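Local coordinates for protein Eps1p (Saccharomyces cerevisiae, PDB 4TW5) that is a yeast member of the thioredoxin-like family whose chain folds into thioredoxin-type domains, at residues A[27-32]-A[88-93]; A[33-38]-A[67-72]; A[155-160]-A[202-207]. All coordinates share one frame; numbering follows the deposited sequence.

Interaction 1: A[27-32]-A[88-93]; sequences LHIIDF and IRLYNP
Tyr-91 and Phe-32 reach toward each other tip to tip across two antiparallel strands, CE1 of Tyr-91 lying 4.0 Å from CE1 of Phe-32, at the edge of the phenylalanine ring and near its plane. On the same face the CD1 methyl of Ile-30 comes within 3.9 Å of Tyr-91 CD1. The extended Arg-89 chain crosses Phe-32 at about a right angle, with its CD 4.0 Å from Phe-32 CE1. On the opposite face, that of Ile-29 and Leu-90, Ile-29 CG2 rests on Ile-88 CG2. With CG anti to the backbone N (chi1 -176°), Leu-90 brings CD1 to Ile-29 CG1 at 3.7 Å and close to His-28 O. These strands, 27-33 and 87-92, are the two central ones of the four-stranded thioredoxin-fold sheet, and their register comes from two reciprocal pairs of backbone bonds. His-28 and Tyr-91 exchange one pair; Ile-30 and Arg-89 exchange the other, in which Ile-30 N reaches Arg-89 O at 2.7 Å. Further out, Arg-89 NH1 donates to Tyr-91 OH at 3.1 Å, and the phenol oxygen is also hydrogen-bonded to Glu-80. The guanidinium forms a salt bridge with Glu-87 and bonds the carbonyl of Glu-80, while helix 19-23 packs Leu-23 against Ile-30 and Tyr-91.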
loop_
_atom_site.group_PDB
_atom_site.type_symbol
_atom_site.label_atom_id
_atom_site.label_comp_id
_atom_site.label_asym_id
_atom_site.label_seq_id
_atom_site.Cartn_x
_atom_site.Cartn_y
_atom_site.Cartn_z
ATOM N N LEU A 27 34.244 2.080 35.784
ATOM C CA LEU A 27 34.111 3.373 35.100
ATOM C C LEU A 27 34.424 4.560 35.987
ATOM O O LEU A 27 34.182 4.540 37.186
ATOM C CB LEU A 27 32.698 3.533 34.544
ATOM C CG LEU A 27 32.308 2.523 33.470
ATOM C CD1 LEU A 27 30.844 2.630 33.077
ATOM C CD2 LEU A 27 33.168 2.819 32.267
ATOM N N HIS A 28 34.983 5.604 35.395
ATOM C CA HIS A 28 35.243 6.824 36.136
ATOM C C HIS A 28 34.731 8.033 35.397
ATOM O O HIS A 28 34.927 8.161 34.189
ATOM C CB HIS A 28 36.727 6.957 36.429
ATOM C CG HIS A 28 37.187 6.036 37.506
ATOM N ND1 HIS A 28 37.404 4.693 37.286
ATOM C CD2 HIS A 28 37.435 6.250 38.820
ATOM C CE1 HIS A 28 37.775 4.119 38.418
ATOM N NE2 HIS A 28 37.812 5.045 39.361
ATOM N N ILE A 29 34.009 8.886 36.109
ATOM C CA ILE A 29 33.586 10.160 35.573
ATOM C C ILE A 29 34.412 11.253 36.235
ATOM O O ILE A 29 34.239 11.531 37.414
ATOM C CB ILE A 29 32.099 10.408 35.802
ATOM C CG1 ILE A 29 31.256 9.318 35.125
ATOM C CG2 ILE A 29 31.719 11.752 35.271
ATOM C CD1 ILE A 29 29.785 9.465 35.407
ATOM N N ILE A 30 35.332 11.845 35.490
ATOM C CA ILE A 30 36.310 12.724 36.099
ATOM C C ILE A 30 36.126 14.194 35.749
ATOM O O ILE A 30 35.933 14.563 34.587
ATOM C CB ILE A 30 37.732 12.317 35.710
ATOM C CG1 ILE A 30 37.937 10.823 35.960
ATOM C CG2 ILE A 30 38.761 13.124 36.511
ATOM C CD1 ILE A 30 39.286 10.294 35.476
ATOM N N ASP A 31 36.186 15.032 36.781
ATOM C CA ASP A 31 36.134 16.471 36.599
ATOM C C ASP A 31 37.544 17.068 36.598
ATOM O O ASP A 31 38.143 17.270 37.654
ATOM C CB ASP A 31 35.281 17.134 37.690
ATOM C CG ASP A 31 35.410 18.654 37.684
ATOM O OD1 ASP A 31 35.720 19.227 36.618
ATOM O OD2 ASP A 31 35.209 19.282 38.745
ATOM N N PHE A 32 38.077 17.326 35.410
ATOM C CA PHE A 32 39.324 18.068 35.289
ATOM C C PHE A 32 38.997 19.538 35.485
ATOM O O PHE A 32 38.449 20.191 34.598
ATOM C CB PHE A 32 39.999 17.800 33.938
ATOM C CG PHE A 32 40.473 16.383 33.791
ATOM C CD1 PHE A 32 39.613 15.385 33.370
ATOM C CD2 PHE A 32 41.771 16.041 34.131
ATOM C CE1 PHE A 32 40.053 14.078 33.272
ATOM C CE2 PHE A 32 42.215 14.740 34.032
ATOM C CZ PHE A 32 41.359 13.758 33.601
ATOM N N ILE A 88 34.460 17.605 32.034
ATOM C CA ILE A 88 33.952 16.356 32.589
ATOM C C ILE A 88 34.057 15.181 31.608
ATOM O O ILE A 88 33.500 15.229 30.516
ATOM C CB ILE A 88 32.502 16.516 33.012
ATOM C CG1 ILE A 88 32.344 17.793 33.835
ATOM C CG2 ILE A 88 32.030 15.280 33.788
ATOM C CD1 ILE A 88 30.928 18.073 34.224
ATOM N N ARG A 89 34.748 14.118 32.015
ATOM C CA ARG A 89 35.079 13.009 31.112
ATOM C C ARG A 89 34.774 11.612 31.669
ATOM O O ARG A 89 34.795 11.399 32.889
ATOM C CB ARG A 89 36.560 13.060 30.755
ATOM C CG ARG A 89 37.027 14.285 29.999
ATOM C CD ARG A 89 38.461 14.078 29.581
ATOM N NE ARG A 89 38.954 15.136 28.715
ATOM C CZ ARG A 89 40.060 15.039 27.986
ATOM N NH1 ARG A 89 40.790 13.939 28.032
ATOM N NH2 ARG A 89 40.442 16.047 27.221
ATOM N N LEU A 90 34.480 10.674 30.764
ATOM C CA LEU A 90 34.310 9.266 31.099
ATOM C C LEU A 90 35.505 8.412 30.654
ATOM O O LEU A 90 35.913 8.430 29.490
ATOM C CB LEU A 90 33.030 8.704 30.480
ATOM C CG LEU A 90 32.696 7.240 30.840
ATOM C CD1 LEU A 90 32.341 7.081 32.344
ATOM C CD2 LEU A 90 31.565 6.730 29.980
ATOM N N TYR A 91 36.061 7.656 31.588
ATOM C CA TYR A 91 37.154 6.745 31.297
ATOM C C TYR A 91 36.760 5.320 31.634
ATOM O O TYR A 91 35.878 5.092 32.463
ATOM C CB TYR A 91 38.398 7.133 32.083
ATOM C CG TYR A 91 39.119 8.350 31.546
ATOM C CD1 TYR A 91 38.603 9.627 31.736
ATOM C CD2 TYR A 91 40.337 8.229 30.889
ATOM C CE1 TYR A 91 39.266 10.748 31.258
ATOM C CE2 TYR A 91 41.008 9.348 30.408
ATOM C CZ TYR A 91 40.462 10.601 30.604
ATOM O OH TYR A 91 41.108 11.717 30.150
ATOM N N ASN A 92 37.353 4.359 30.935
ATOM C CA ASN A 92 37.261 2.974 31.367
ATOM C C ASN A 92 38.708 2.488 31.579
ATOM O O ASN A 92 39.638 3.288 31.443
ATOM C CB ASN A 92 36.426 2.140 30.389
ATOM C CG ASN A 92 37.024 2.043 28.970
ATOM O OD1 ASN A 92 38.153 2.444 28.694
ATOM N ND2 ASN A 92 36.236 1.480 28.074
ATOM N N PRO A 93 38.916 1.217 31.961
ATOM C CA PRO A 93 40.307 0.736 32.079
ATOM C C PRO A 93 41.177 0.871 30.808
ATOM O O PRO A 93 42.405 0.912 30.924
ATOM C CB PRO A 93 40.131 -0.751 32.438
ATOM C CG PRO A 93 38.819 -0.818 33.126
ATOM C CD PRO A 93 37.945 0.219 32.469
#

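Interaction 2: A[33-38]-A[67-72]; sequences YSPYCP and QVNCIE
Tyr-33 lays its ring across the backbone of Val-68 and Asn-69, a path set at the first torsion: CG sits between the backbone N and the carbonyl carbon (chi1 76°), which swings the ring from CB toward the neighbouring strand. CD2 is the first ring atom to arrive, 3.2 Å from Val-68 O. The next ring atom, CE2, meets the N and CA of Asn-69, both at 3.5 Å, and NE2 of Gln-67 lies over one face, offset toward the rim. At CZ the partner becomes the Asn-69 side chain, whose amide plane is turned 56° from the ring. The tip, OH, receives a weak bond from Asn-69 ND2 and is bonded to a water that in turn donates to Gln-67 OE1, making a polar bridge at the phenol end.

Beneath the ring the main chains pair in parallel. Tyr-33 N donates to Val-68 O, and Cys-70 N donates to Tyr-33 O at 3.1 Å, almost in line with the carbonyl. Asn-69 OD1 accepts from Ile-71 N at 2.9 Å, closing an Asx turn as the strand ends. Ser-34 OG likewise accepts from Tyr-36 N at 2.7 Å, an ST turn that bends the opposite segment. The two turns bring Ile-71 against Pro-35 and Tyr-36. Ile-71 CG1 lies 3.4 Å from Pro-35 CD and forms a CH-pi contact over the centre of the Tyr-36 ring, 3.9 Å from its centroid and 12° off the normal.

Cys-70 is disulfide-bonded to Cys-77, and just beyond Tyr-36 comes Cys-37, disulfide-bonded to Cys-40. A Cys-X-X-Cys pair between a central strand and a helix, here 44-53, is characteristic of the thioredoxin fold and consistent with a redox-type site.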
loop_
_atom_site.group_PDB
_atom_site.type_symbol
_atom_site.label_atom_id
_atom_site.label_comp_id
_atom_site.label_asym_id
_atom_site.label_seq_id
_atom_site.Cartn_x
_atom_site.Cartn_y
_atom_site.Cartn_z
ATOM N N TYR A 33 39.340 20.052 36.662
ATOM C CA TYR A 33 38.914 21.383 37.059
ATOM C C TYR A 33 40.115 22.222 37.421
ATOM O O TYR A 33 41.229 21.710 37.563
ATOM C CB TYR A 33 37.970 21.322 38.253
ATOM C CG TYR A 33 38.693 21.060 39.558
ATOM C CD1 TYR A 33 38.935 22.096 40.458
ATOM C CD2 TYR A 33 39.150 19.792 39.883
ATOM C CE1 TYR A 33 39.600 21.873 41.641
ATOM C CE2 TYR A 33 39.813 19.560 41.068
ATOM C CZ TYR A 33 40.038 20.609 41.940
ATOM O OH TYR A 33 40.695 20.387 43.120
ATOM N N SER A 34 39.877 23.516 37.583
ATOM C CA SER A 34 40.907 24.434 38.035
ATOM C C SER A 34 40.463 25.318 39.187
ATOM O O SER A 34 39.334 25.809 39.206
ATOM C CB SER A 34 41.370 25.314 36.881
ATOM O OG SER A 34 42.098 26.419 37.370
ATOM N N PRO A 35 41.346 25.502 40.173
ATOM C CA PRO A 35 41.080 26.417 41.281
ATOM C C PRO A 35 41.098 27.850 40.757
ATOM O O PRO A 35 40.665 28.777 41.432
ATOM C CB PRO A 35 42.242 26.160 42.244
ATOM C CG PRO A 35 43.321 25.602 41.386
ATOM C CD PRO A 35 42.621 24.788 40.344
ATOM N N TYR A 36 41.582 28.009 39.529
ATOM C CA TYR A 36 41.617 29.307 38.872
ATOM C C TYR A 36 40.514 29.310 37.822
ATOM O O TYR A 36 40.812 29.436 36.634
ATOM C CB TYR A 36 42.945 29.587 38.146
ATOM C CG TYR A 36 44.258 29.257 38.832
ATOM C CD1 TYR A 36 44.359 29.108 40.212
ATOM C CD2 TYR A 36 45.425 29.153 38.074
ATOM C CE1 TYR A 36 45.584 28.817 40.813
ATOM C CE2 TYR A 36 46.644 28.873 38.661
ATOM C CZ TYR A 36 46.722 28.706 40.029
ATOM O OH TYR A 36 47.941 28.426 40.606
ATOM N N CYS A 37 39.252 29.185 38.220
ATOM C CA CYS A 37 38.212 29.204 37.195
ATOM C C CYS A 37 36.840 29.643 37.687
ATOM O O CYS A 37 36.381 29.198 38.745
ATOM C CB CYS A 37 38.111 27.805 36.550
ATOM S SG CYS A 37 36.640 27.464 35.535
ATOM N N PRO A 38 36.204 30.556 36.922
ATOM C CA PRO A 38 34.891 31.141 37.215
ATOM C C PRO A 38 33.857 30.043 37.434
ATOM O O PRO A 38 33.254 29.925 38.501
ATOM C CB PRO A 38 34.547 31.924 35.945
ATOM C CG PRO A 38 35.834 32.165 35.240
ATOM C CD PRO A 38 36.883 31.243 35.807
ATOM N N GLN A 67 38.002 13.460 40.472
ATOM C CA GLN A 67 38.454 14.787 40.095
ATOM C C GLN A 67 39.934 14.807 39.887
ATOM O O GLN A 67 40.647 13.949 40.383
ATOM C CB GLN A 67 38.111 15.835 41.150
ATOM C CG GLN A 67 36.726 16.389 41.075
ATOM C CD GLN A 67 36.438 17.301 42.232
ATOM O OE1 GLN A 67 36.832 17.031 43.366
ATOM N NE2 GLN A 67 35.772 18.411 41.952
ATOM N N VAL A 68 40.379 15.781 39.113
ATOM C CA VAL A 68 41.790 16.066 38.949
ATOM C C VAL A 68 42.005 17.584 39.023
ATOM O O VAL A 68 41.477 18.323 38.185
ATOM C CB VAL A 68 42.330 15.561 37.599
ATOM C CG1 VAL A 68 43.747 16.056 37.403
ATOM C CG2 VAL A 68 42.298 14.057 37.536
ATOM N N ASN A 69 42.744 18.055 40.028
ATOM C CA ASN A 69 43.153 19.461 40.063
ATOM C C ASN A 69 44.279 19.659 39.053
ATOM O O ASN A 69 45.379 19.138 39.236
ATOM C CB ASN A 69 43.586 19.876 41.478
ATOM C CG ASN A 69 43.811 21.383 41.613
ATOM O OD1 ASN A 69 44.351 22.027 40.712
ATOM N ND2 ASN A 69 43.385 21.948 42.740
ATOM N N CYS A 70 44.008 20.408 37.988
ATOM C CA CYS A 70 44.967 20.524 36.888
ATOM C C CYS A 70 46.041 21.564 37.164
ATOM O O CYS A 70 46.934 21.782 36.347
ATOM C CB CYS A 70 44.253 20.866 35.581
ATOM S SG CYS A 70 43.213 19.552 34.962
ATOM N N ILE A 71 45.969 22.186 38.332
ATOM C CA ILE A 71 47.022 23.087 38.764
ATOM C C ILE A 71 48.050 22.283 39.536
ATOM O O ILE A 71 49.251 22.442 39.328
ATOM C CB ILE A 71 46.453 24.249 39.594
ATOM C CG1 ILE A 71 45.605 25.128 38.675
ATOM C CG2 ILE A 71 47.556 25.082 40.218
ATOM C CD1 ILE A 71 46.283 25.456 37.357
ATOM N N GLU A 72 47.579 21.384 40.391
ATOM C CA GLU A 72 48.481 20.548 41.171
ATOM C C GLU A 72 48.959 19.356 40.331
ATOM O O GLU A 72 49.941 18.695 40.666
ATOM C CB GLU A 72 47.792 20.062 42.455
ATOM C CG GLU A 72 47.262 21.174 43.372
ATOM C CD GLU A 72 46.528 20.638 44.600
ATOM O OE1 GLU A 72 46.447 19.400 44.742
ATOM O OE2 GLU A 72 46.044 21.449 45.433
HETATM O O HOH W 1 39.140 18.738 44.230
#

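Interaction 3: A[155-160]-A[202-207]; sequences HLVSFW and GHVNCE
Val-204 nestles beside Phe-159, the two side chains pointing the same way from adjacent parallel strands. Its CB lies 3.6 Å from Phe-159 CD2, while CG2 is shared between Phe-159 CE2 and Val-157 CG1, the latter at 3.8 Å. Farther along this face, Cys-206 places SG at the edge of the phenylalanine ring, near its plane and 3.9 Å from Phe-159 CB, a sulfur-aromatic contact. The same sulfur is disulfide-bonded to Cys-213.

Between the two faces runs the backbone pairing. Gly-202 N, Val-204 N and Cys-206 N donate in turn to the carbonyls of Leu-156, Ser-158 and Trp-160, and Ser-158 N and Trp-160 N donate back to Gly-202 and Val-204. The final bond of the series takes Cys-206 N to Trp-160 O at 3.0 Å.

On the face of Ser-158, Trp-160 and His-203, Ser-158 OG sits between its backbone N and carbonyl carbon (chi1 62°), a position from which it donates to Gly-202 O at 3.2 Å. That carbonyl is therefore gripped twice, by Ser-158 N at 2.8 Å and by the hydroxyl from the opposite face of its plane. Trp-160 NE1 donates to the same hydroxyl at 2.9 Å, fixing the indole against His-203 CB, while the His-203 imidazole turns away to bond Ser-135 and the Lys-166 carbonyl.

The strands are the two arms of a beta-alpha-beta unit whose helix 180-196 packs Trp-187 on Leu-156 and Ser-158; strands 136-137 and 234-238 flank the pair, and Phe-143 and Phe-218 meet the Phe-159 ring.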
loop_
_atom_site.group_PDB
_atom_site.type_symbol
_atom_site.label_atom_id
_atom_site.label_comp_id
_atom_site.label_asym_id
_atom_site.label_seq_id
_atom_site.Cartn_x
_atom_site.Cartn_y
_atom_site.Cartn_z
ATOM N N HIS A 155 8.550 9.169 22.984
ATOM C CA HIS A 155 8.773 7.813 22.440
ATOM C C HIS A 155 9.745 7.930 21.275
ATOM O O HIS A 155 9.427 8.590 20.278
ATOM C CB HIS A 155 7.485 7.167 21.902
ATOM C CG HIS A 155 6.553 6.662 22.951
ATOM N ND1 HIS A 155 5.834 7.508 23.774
ATOM C CD2 HIS A 155 6.182 5.404 23.286
ATOM C CE1 HIS A 155 5.070 6.788 24.580
ATOM N NE2 HIS A 155 5.268 5.508 24.305
ATOM N N LEU A 156 10.940 7.377 21.419
ATOM C CA LEU A 156 11.784 7.200 20.275
ATOM C C LEU A 156 11.279 5.945 19.610
ATOM O O LEU A 156 11.146 4.901 20.271
ATOM C CB LEU A 156 13.245 7.078 20.669
ATOM C CG LEU A 156 14.141 7.291 19.476
ATOM C CD1 LEU A 156 13.850 8.698 18.906
ATOM C CD2 LEU A 156 15.576 7.161 19.904
ATOM N N VAL A 157 10.908 6.062 18.346
ATOM C CA VAL A 157 10.383 4.921 17.609
ATOM C C VAL A 157 11.234 4.585 16.394
ATOM O O VAL A 157 11.657 5.470 15.626
ATOM C CB VAL A 157 8.936 5.137 17.156
ATOM C CG1 VAL A 157 8.392 3.877 16.449
ATOM C CG2 VAL A 157 8.080 5.521 18.343
ATOM N N SER A 158 11.494 3.291 16.261
ATOM C CA SER A 158 12.265 2.730 15.164
ATOM C C SER A 158 11.342 1.954 14.229
ATOM O O SER A 158 10.405 1.283 14.677
ATOM C CB SER A 158 13.389 1.832 15.696
ATOM O OG SER A 158 12.851 0.753 16.418
ATOM N N PHE A 159 11.647 2.029 12.938
ATOM C CA PHE A 159 10.852 1.426 11.866
ATOM C C PHE A 159 11.704 0.438 11.064
ATOM O O PHE A 159 12.828 0.755 10.679
ATOM C CB PHE A 159 10.287 2.513 10.935
ATOM C CG PHE A 159 9.386 3.488 11.633
ATOM C CD1 PHE A 159 9.920 4.530 12.383
ATOM C CD2 PHE A 159 8.009 3.344 11.567
ATOM C CE1 PHE A 159 9.091 5.411 13.037
ATOM C CE2 PHE A 159 7.180 4.206 12.232
ATOM C CZ PHE A 159 7.716 5.245 12.964
ATOM N N TRP A 160 11.170 -0.758 10.823
ATOM C CA TRP A 160 11.978 -1.870 10.274
ATOM C C TRP A 160 11.386 -2.514 9.029
ATOM O O TRP A 160 10.173 -2.702 8.953
ATOM C CB TRP A 160 12.166 -2.952 11.333
ATOM C CG TRP A 160 12.820 -2.463 12.570
ATOM C CD1 TRP A 160 12.240 -1.745 13.582
ATOM C CD2 TRP A 160 14.186 -2.665 12.950
ATOM N NE1 TRP A 160 13.170 -1.478 14.557
ATOM C CE2 TRP A 160 14.368 -2.040 14.198
ATOM C CE3 TRP A 160 15.275 -3.308 12.348
ATOM C CZ2 TRP A 160 15.597 -2.037 14.860
ATOM C CZ3 TRP A 160 16.494 -3.311 13.005
ATOM C CH2 TRP A 160 16.648 -2.671 14.251
ATOM N N GLY A 202 9.952 2.296 20.940
ATOM C CA GLY A 202 9.038 1.407 20.229
ATOM C C GLY A 202 9.604 0.962 18.869
ATOM O O GLY A 202 10.459 1.633 18.287
ATOM N N HIS A 203 9.125 -0.173 18.371
ATOM C CA HIS A 203 9.516 -0.645 17.060
ATOM C C HIS A 203 8.296 -0.985 16.229
ATOM O O HIS A 203 7.314 -1.530 16.717
ATOM C CB HIS A 203 10.478 -1.838 17.175
ATOM C CG HIS A 203 9.985 -2.921 18.065
ATOM N ND1 HIS A 203 10.295 -2.968 19.409
ATOM C CD2 HIS A 203 9.211 -4.001 17.812
ATOM C CE1 HIS A 203 9.700 -4.016 19.951
ATOM N NE2 HIS A 203 9.055 -4.670 19.001
ATOM N N VAL A 204 8.381 -0.639 14.952
ATOM C CA VAL A 204 7.291 -0.839 14.004
ATOM C C VAL A 204 7.739 -1.753 12.863
ATOM O O VAL A 204 8.808 -1.558 12.280
ATOM C CB VAL A 204 6.822 0.511 13.420
ATOM C CG1 VAL A 204 5.855 0.319 12.191
ATOM C CG2 VAL A 204 6.247 1.396 14.516
ATOM N N ASN A 205 6.918 -2.757 12.579
ATOM C CA ASN A 205 7.093 -3.625 11.424
ATOM C C ASN A 205 6.451 -2.976 10.211
ATOM O O ASN A 205 5.234 -3.028 10.044
ATOM C CB ASN A 205 6.458 -4.990 11.679
ATOM C CG ASN A 205 7.165 -5.761 12.756
ATOM O OD1 ASN A 205 8.059 -6.555 12.470
ATOM N ND2 ASN A 205 6.797 -5.506 14.013
ATOM N N CYS A 206 7.256 -2.352 9.367
ATOM C CA CYS A 206 6.706 -1.663 8.206
ATOM C C CYS A 206 6.032 -2.566 7.172
ATOM O O CYS A 206 5.152 -2.111 6.451
ATOM C CB CYS A 206 7.795 -0.840 7.543
ATOM S SG CYS A 206 7.956 0.717 8.420
ATOM N N GLU A 207 6.424 -3.839 7.100
ATOM C CA GLU A 207 5.750 -4.749 6.173
ATOM C C GLU A 207 4.295 -4.988 6.580
ATOM O O GLU A 207 3.444 -5.187 5.720
ATOM C CB GLU A 207 6.495 -6.089 6.079
ATOM C CG GLU A 207 7.846 -5.960 5.425
ATOM C CD GLU A 207 8.479 -7.294 5.082
ATOM O OE1 GLU A 207 7.747 -8.298 4.899
ATOM O OE2 GLU A 207 9.720 -7.342 5.040
#

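From the N terminus, strand 27-33 enters both of the first two contacts. Interaction 2 closes first, where the loop leaving that strand returns to 67-72 after helices 44-53 and 55-61; interaction 1 closes later at 88-93, so interaction 2 is nested within its loop. The two touch through Phe-32 and Val-68, and together they place strand 27-33 between 63-69 and 87-92. Interaction 3 follows in series, closing a separate loop around helix 180-196 in a second sheet. Its centre lies about 34 Å from that of interaction 1 and 46 Å from that of interaction 2, on the opposite side of the chain's centre.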